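Local coordinates for protein dipeptidase AC. Metallo peptidase. MEROPS family M19 (Rhodobacter sphaeroides, PDB 3LY0) that probably hydrolyses dipeptides as a zinc-dependent metallodipeptidase and here holds two zinc ions with a phosphinate mimic of L-Ala-D-Ala, at residues K205-L210 with E345-L350; V261-A266 with D290-R295. All coordinates share one frame; numbering follows the deposited sequence.

Contact 1. Residues K205-L210 with E345-L350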
loop_
_atom_site.group_PDB
_atom_site.type_symbol
_atom_site.label_atom_id
_atom_site.label_comp_id
_atom_site.label_asym_id
_atom_site.label_seq_id
_atom_site.Cartn_x
_atom_site.Cartn_y
_atom_site.Cartn_z
ATOM N N LYS A 205 11.700 9.960 -11.082
ATOM C CA LYS A 205 12.053 8.931 -10.099
ATOM C C LYS A 205 11.003 8.839 -8.993
ATOM O O LYS A 205 11.330 8.742 -7.804
ATOM C CB LYS A 205 13.442 9.197 -9.512
ATOM C CG LYS A 205 14.532 9.346 -10.564
ATOM C CD LYS A 205 14.698 8.059 -11.347
ATOM C CE LYS A 205 15.711 8.218 -12.480
ATOM N NZ LYS A 205 15.172 9.002 -13.638
ATOM N N ILE A 206 9.743 8.898 -9.402
ATOM C CA ILE A 206 8.594 8.603 -8.546
ATOM C C ILE A 206 8.233 7.133 -8.733
ATOM O O ILE A 206 8.005 6.687 -9.853
ATOM C CB ILE A 206 7.382 9.484 -8.930
ATOM C CG1 ILE A 206 7.700 10.960 -8.661
ATOM C CG2 ILE A 206 6.129 9.051 -8.166
ATOM C CD1 ILE A 206 6.631 11.918 -9.140
ATOM N N MET A 207 8.187 6.378 -7.637
ATOM C CA MET A 207 7.846 4.955 -7.703
ATOM C C MET A 207 6.412 4.780 -8.173
ATOM O O MET A 207 5.509 5.447 -7.683
ATOM C CB MET A 207 8.010 4.311 -6.319
ATOM C CG MET A 207 7.949 2.763 -6.281
ATOM S SD MET A 207 7.651 2.071 -4.602
ATOM C CE MET A 207 5.855 2.098 -4.592
ATOM N N LEU A 208 6.206 3.872 -9.121
ATOM C CA LEU A 208 4.860 3.512 -9.549
ATOM C C LEU A 208 4.375 2.301 -8.773
ATOM O O LEU A 208 5.112 1.332 -8.603
ATOM C CB LEU A 208 4.866 3.189 -11.039
ATOM C CG LEU A 208 5.097 4.405 -11.925
ATOM C CD1 LEU A 208 5.697 3.979 -13.259
ATOM C CD2 LEU A 208 3.787 5.148 -12.115
ATOM N N ASP A 209 3.132 2.366 -8.309
ATOM C CA ASP A 209 2.525 1.292 -7.534
ATOM C C ASP A 209 1.412 0.654 -8.364
ATOM O O ASP A 209 0.461 1.334 -8.779
ATOM C CB ASP A 209 1.951 1.866 -6.239
ATOM C CG ASP A 209 1.338 0.807 -5.331
ATOM O OD1 ASP A 209 1.458 -0.411 -5.608
ATOM O OD2 ASP A 209 0.726 1.213 -4.318
ATOM N N LEU A 210 1.532 -0.649 -8.599
ATOM C CA LEU A 210 0.580 -1.392 -9.416
ATOM C C LEU A 210 -0.616 -1.938 -8.640
ATOM O O LEU A 210 -1.567 -2.432 -9.247
ATOM C CB LEU A 210 1.301 -2.551 -10.104
ATOM C CG LEU A 210 2.511 -2.163 -10.955
ATOM C CD1 LEU A 210 3.392 -3.378 -11.202
ATOM C CD2 LEU A 210 2.041 -1.573 -12.267
ATOM N N GLU A 345 14.625 -4.684 4.978
ATOM C CA GLU A 345 15.758 -4.512 4.062
ATOM C C GLU A 345 15.329 -4.504 2.598
ATOM O O GLU A 345 15.869 -3.753 1.789
ATOM C CB GLU A 345 16.848 -5.566 4.294
ATOM C CG GLU A 345 17.520 -5.482 5.660
ATOM C CD GLU A 345 18.580 -6.551 5.855
ATOM O OE1 GLU A 345 18.693 -7.447 4.996
ATOM O OE2 GLU A 345 19.289 -6.507 6.884
ATOM N N ASN A 346 14.354 -5.337 2.255
ATOM C CA ASN A 346 13.903 -5.399 0.870
ATOM C C ASN A 346 13.295 -4.075 0.395
ATOM O O ASN A 346 13.576 -3.630 -0.716
ATOM C CB ASN A 346 12.926 -6.561 0.651
ATOM C CG ASN A 346 13.614 -7.915 0.714
ATOM O OD1 ASN A 346 14.841 -7.997 0.681
ATOM N ND2 ASN A 346 12.834 -8.979 0.797
ATOM N N TRP A 347 12.451 -3.453 1.216
ATOM C CA TRP A 347 11.933 -2.139 0.842
ATOM C C TRP A 347 13.061 -1.143 0.648
ATOM O O TRP A 347 13.037 -0.368 -0.305
ATOM C CB TRP A 347 10.941 -1.576 1.862
ATOM C CG TRP A 347 9.537 -2.029 1.593
ATOM C CD1 TRP A 347 8.728 -2.751 2.429
ATOM C CD2 TRP A 347 8.782 -1.816 0.390
ATOM N NE1 TRP A 347 7.518 -2.990 1.828
ATOM C CE2 TRP A 347 7.521 -2.425 0.575
ATOM C CE3 TRP A 347 9.049 -1.165 -0.825
ATOM C CZ2 TRP A 347 6.527 -2.404 -0.406
ATOM C CZ3 TRP A 347 8.054 -1.138 -1.797
ATOM C CH2 TRP A 347 6.809 -1.759 -1.579
ATOM N N TYR A 348 14.037 -1.141 1.552
ATOM C CA TYR A 348 15.106 -0.152 1.439
ATOM C C TYR A 348 15.897 -0.340 0.148
ATOM O O TYR A 348 16.243 0.637 -0.512
ATOM C CB TYR A 348 16.037 -0.170 2.660
ATOM C CG TYR A 348 15.377 0.138 3.990
ATOM C CD1 TYR A 348 14.124 0.740 4.063
ATOM C CD2 TYR A 348 16.021 -0.170 5.181
ATOM C CE1 TYR A 348 13.531 1.019 5.287
ATOM C CE2 TYR A 348 15.433 0.100 6.411
ATOM C CZ TYR A 348 14.187 0.696 6.457
ATOM O OH TYR A 348 13.600 0.969 7.670
ATOM N N GLY A 349 16.182 -1.590 -0.204
ATOM C CA GLY A 349 16.836 -1.888 -1.466
ATOM C C GLY A 349 16.001 -1.442 -2.657
ATOM O O GLY A 349 16.523 -0.849 -3.597
ATOM N N LEU A 350 14.702 -1.735 -2.621
ATOM C CA LEU A 350 13.797 -1.320 -3.686
ATOM C C LEU A 350 13.828 0.208 -3.865
ATOM O O LEU A 350 13.864 0.717 -4.995
ATOM C CB LEU A 350 12.374 -1.814 -3.383
ATOM C CG LEU A 350 11.261 -1.426 -4.371
ATOM C CD1 LEU A 350 10.784 0.013 -4.173
ATOM C CD2 LEU A 350 11.685 -1.658 -5.820
#

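Contact 2. Residues V261-A266 with D290-R295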
loop_
_atom_site.group_PDB
_atom_site.type_symbol
_atom_site.label_atom_id
_atom_site.label_comp_id
_atom_site.label_asym_id
_atom_site.label_seq_id
_atom_site.Cartn_x
_atom_site.Cartn_y
_atom_site.Cartn_z
ATOM N N VAL A 261 6.922 -6.842 -3.903
ATOM C CA VAL A 261 5.522 -6.997 -3.525
ATOM C C VAL A 261 5.399 -6.922 -2.014
ATOM O O VAL A 261 6.112 -7.623 -1.290
ATOM C CB VAL A 261 4.916 -8.325 -4.040
ATOM C CG1 VAL A 261 3.494 -8.500 -3.502
ATOM C CG2 VAL A 261 4.907 -8.344 -5.563
ATOM N N GLY A 262 4.507 -6.052 -1.543
ATOM C CA GLY A 262 4.204 -5.984 -0.126
ATOM C C GLY A 262 2.978 -6.811 0.224
ATOM O O GLY A 262 1.928 -6.673 -0.410
ATOM N N LEU A 263 3.117 -7.679 1.226
ATOM C CA LEU A 263 2.012 -8.508 1.693
ATOM C C LEU A 263 0.906 -7.679 2.341
ATOM O O LEU A 263 1.140 -6.992 3.333
ATOM C CB LEU A 263 2.521 -9.540 2.700
ATOM C CG LEU A 263 1.463 -10.551 3.160
ATOM C CD1 LEU A 263 1.312 -11.689 2.167
ATOM C CD2 LEU A 263 1.810 -11.082 4.557
ATOM N N ASN A 264 -0.300 -7.771 1.779
ATOM C CA ASN A 264 -1.465 -7.050 2.283
ATOM C C ASN A 264 -2.106 -7.852 3.421
ATOM O O ASN A 264 -2.350 -9.055 3.268
ATOM C CB ASN A 264 -2.445 -6.845 1.124
ATOM C CG ASN A 264 -3.535 -5.855 1.450
ATOM O OD1 ASN A 264 -3.985 -5.774 2.588
ATOM N ND2 ASN A 264 -3.960 -5.088 0.452
ATOM N N PHE A 265 -2.337 -7.211 4.566
ATOM C CA PHE A 265 -2.927 -7.907 5.711
ATOM C C PHE A 265 -4.449 -8.020 5.604
ATOM O O PHE A 265 -5.088 -8.604 6.481
ATOM C CB PHE A 265 -2.606 -7.224 7.049
ATOM C CG PHE A 265 -1.133 -7.167 7.404
ATOM C CD1 PHE A 265 -0.183 -7.879 6.682
ATOM C CD2 PHE A 265 -0.711 -6.387 8.470
ATOM C CE1 PHE A 265 1.160 -7.794 7.013
ATOM C CE2 PHE A 265 0.622 -6.309 8.816
ATOM C CZ PHE A 265 1.560 -7.015 8.085
ATOM N N ALA A 266 -5.039 -7.467 4.553
ATOM C CA ALA A 266 -6.489 -7.538 4.396
ATOM C C ALA A 266 -6.963 -8.981 4.376
ATOM O O ALA A 266 -6.496 -9.783 3.569
ATOM C CB ALA A 266 -6.917 -6.833 3.116
ATOM N N ASP A 290 4.980 -17.686 1.642
ATOM C CA ASP A 290 5.747 -18.746 1.000
ATOM C C ASP A 290 5.624 -18.668 -0.506
ATOM O O ASP A 290 6.606 -18.823 -1.228
ATOM C CB ASP A 290 5.257 -20.126 1.431
ATOM C CG ASP A 290 5.791 -20.560 2.791
ATOM O OD1 ASP A 290 6.704 -19.910 3.350
ATOM O OD2 ASP A 290 5.280 -21.583 3.300
ATOM N N HIS A 291 4.405 -18.464 -0.993
ATOM C CA HIS A 291 4.188 -18.438 -2.434
ATOM C C HIS A 291 4.908 -17.257 -3.072
ATOM O O HIS A 291 5.553 -17.396 -4.114
ATOM C CB HIS A 291 2.695 -18.406 -2.781
ATOM C CG HIS A 291 2.417 -18.663 -4.226
ATOM N ND1 HIS A 291 2.179 -19.928 -4.719
ATOM C CD2 HIS A 291 2.360 -17.828 -5.289
ATOM C CE1 HIS A 291 1.980 -19.857 -6.024
ATOM N NE2 HIS A 291 2.085 -18.594 -6.394
ATOM N N LEU A 292 4.794 -16.094 -2.442
ATOM C CA LEU A 292 5.462 -14.894 -2.942
ATOM C C LEU A 292 6.978 -15.053 -2.915
ATOM O O LEU A 292 7.649 -14.756 -3.901
ATOM C CB LEU A 292 5.038 -13.663 -2.141
ATOM C CG LEU A 292 3.563 -13.268 -2.287
ATOM C CD1 LEU A 292 3.207 -12.198 -1.270
ATOM C CD2 LEU A 292 3.284 -12.759 -3.692
ATOM N N ILE A 293 7.506 -15.543 -1.796
ATOM C CA ILE A 293 8.945 -15.716 -1.657
ATOM C C ILE A 293 9.478 -16.721 -2.668
ATOM O O ILE A 293 10.531 -16.523 -3.269
ATOM C CB ILE A 293 9.326 -16.127 -0.223
ATOM C CG1 ILE A 293 9.033 -14.967 0.734
ATOM C CG2 ILE A 293 10.807 -16.503 -0.146
ATOM C CD1 ILE A 293 9.036 -15.339 2.195
ATOM N N ASP A 294 8.743 -17.809 -2.859
ATOM C CA ASP A 294 9.177 -18.842 -3.788
ATOM C C ASP A 294 9.298 -18.336 -5.223
ATOM O O ASP A 294 10.243 -18.683 -5.931
ATOM C CB ASP A 294 8.215 -20.032 -3.745
ATOM C CG ASP A 294 8.708 -21.197 -4.568
ATOM O OD1 ASP A 294 8.392 -21.250 -5.775
ATOM O OD2 ASP A 294 9.423 -22.053 -4.008
ATOM N N ARG A 295 8.339 -17.526 -5.660
ATOM C CA ARG A 295 8.317 -17.087 -7.048
ATOM C C ARG A 295 9.093 -15.784 -7.263
ATOM O O ARG A 295 9.783 -15.621 -8.266
ATOM C CB ARG A 295 6.875 -16.951 -7.548
ATOM C CG ARG A 295 6.007 -18.208 -7.348
ATOM C CD ARG A 295 6.687 -19.491 -7.830
ATOM N NE ARG A 295 5.935 -20.690 -7.446
ATOM C CZ ARG A 295 5.074 -21.329 -8.235
ATOM N NH1 ARG A 295 4.849 -20.903 -9.471
ATOM N NH2 ARG A 295 4.439 -22.406 -7.789
#

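Contact 1. Residues K205-L210 with E345-L350
Met207 lays its thioether against two side chains of the helical segment 345-350, Leu350 and Trp347. The sulfur makes both touches: Met207 SD lies 3.8 Å from Leu350 CD1 and 4.3 Å from Trp347 CZ3, at the six-membered end of the indole. It meets that ring at a slant. The Met207 chain leaves the strand nearly extended, CG anti to the backbone N (chi1 -169°), and turns only at the sulfur, where chi3 of 87° swings CE aside. Leu350 crosses the methionine at about a right angle, its CD1 against the sulfur.

The helix reaches the sulfur with long side chains, since even the closest alpha carbons, Met207 CA and Leu350 CA, are 9.5 Å apart. Strand 207-208 pairs in parallel with strand 159-163 in the barrel of this TIM-barrel family, and helix 336-354 packs across the N-terminal ends of the strands. Val230 touches all three side chains. A hydrogen bond from Trp347 NE1 to Met303 O helps fix how the indole is turned, with its six-membered ring toward the methionine. The join is purely apolar, a small buried contact resting on dispersion between the sulfur and its carbon neighbours, with no directional bond.

Contact 2. Residues V261-A266 with D290-R295
Leu292 and Leu263 slant across one another, each offering its CD1, and the two methyl carbons, Leu292 CD1 and Leu263 CD1, come within 4.0 Å. The other branch of Leu292 turns to Val261: Leu292 CD2 stands 4.3 Å from Val261 CG1. One forked side chain from the helix thus straddles two strand residues, Val261 and Leu263. Leu292 leaves the helix toward the strand, and with CG anti to its own carbonyl carbon (chi1 -66°) and chi2 near 180°, CD1 is extended from the helix while CD2 branches toward Val261. Leu263, CG anti to its backbone N, brings its CD1 to that of Leu292.

This is strand-to-helix packing of a TIM-barrel fold: strand 260-263 runs parallel to 230-231 and 301-303, and helix 283-296 lies against its outer side. Leu251 of helix 248-256 and Val301 of the next strand also press on Leu292, so the fork is buried in an apolar layer.

Past the strand end the chain turns toward the metal site. Asn264 OD1 accepts from Ala266 N at 2.8 Å, an Asx turn, with the donor tilted 31° from the carbonyl plane. Asn264 ND2 is bonded to His233 O and Asp306 OD2, both from zinc-binding residues.

How the contacts relate
The two contacts lie about 15 Å apart, centre to centre, and both join a barrel strand to a helix. Along the chain the order is 205-210, 261-266, 290-295, 345-350, so contact 2 falls wholly within the span that contact 1 bridges. They meet directly where Trp347 CZ2 packs on Gly262 CA at 4.3 Å. Contact 1 brings the helix near the end of the chain back against strand 207-208, whereas contact 2 ties strand 260-263 to helix 283-296, which comes after the short helix 267-270. Between these strands runs 230-231, leading to zinc ligand His233, so the two apolar joins belong to the barrel framework that surrounds the two-zinc centre.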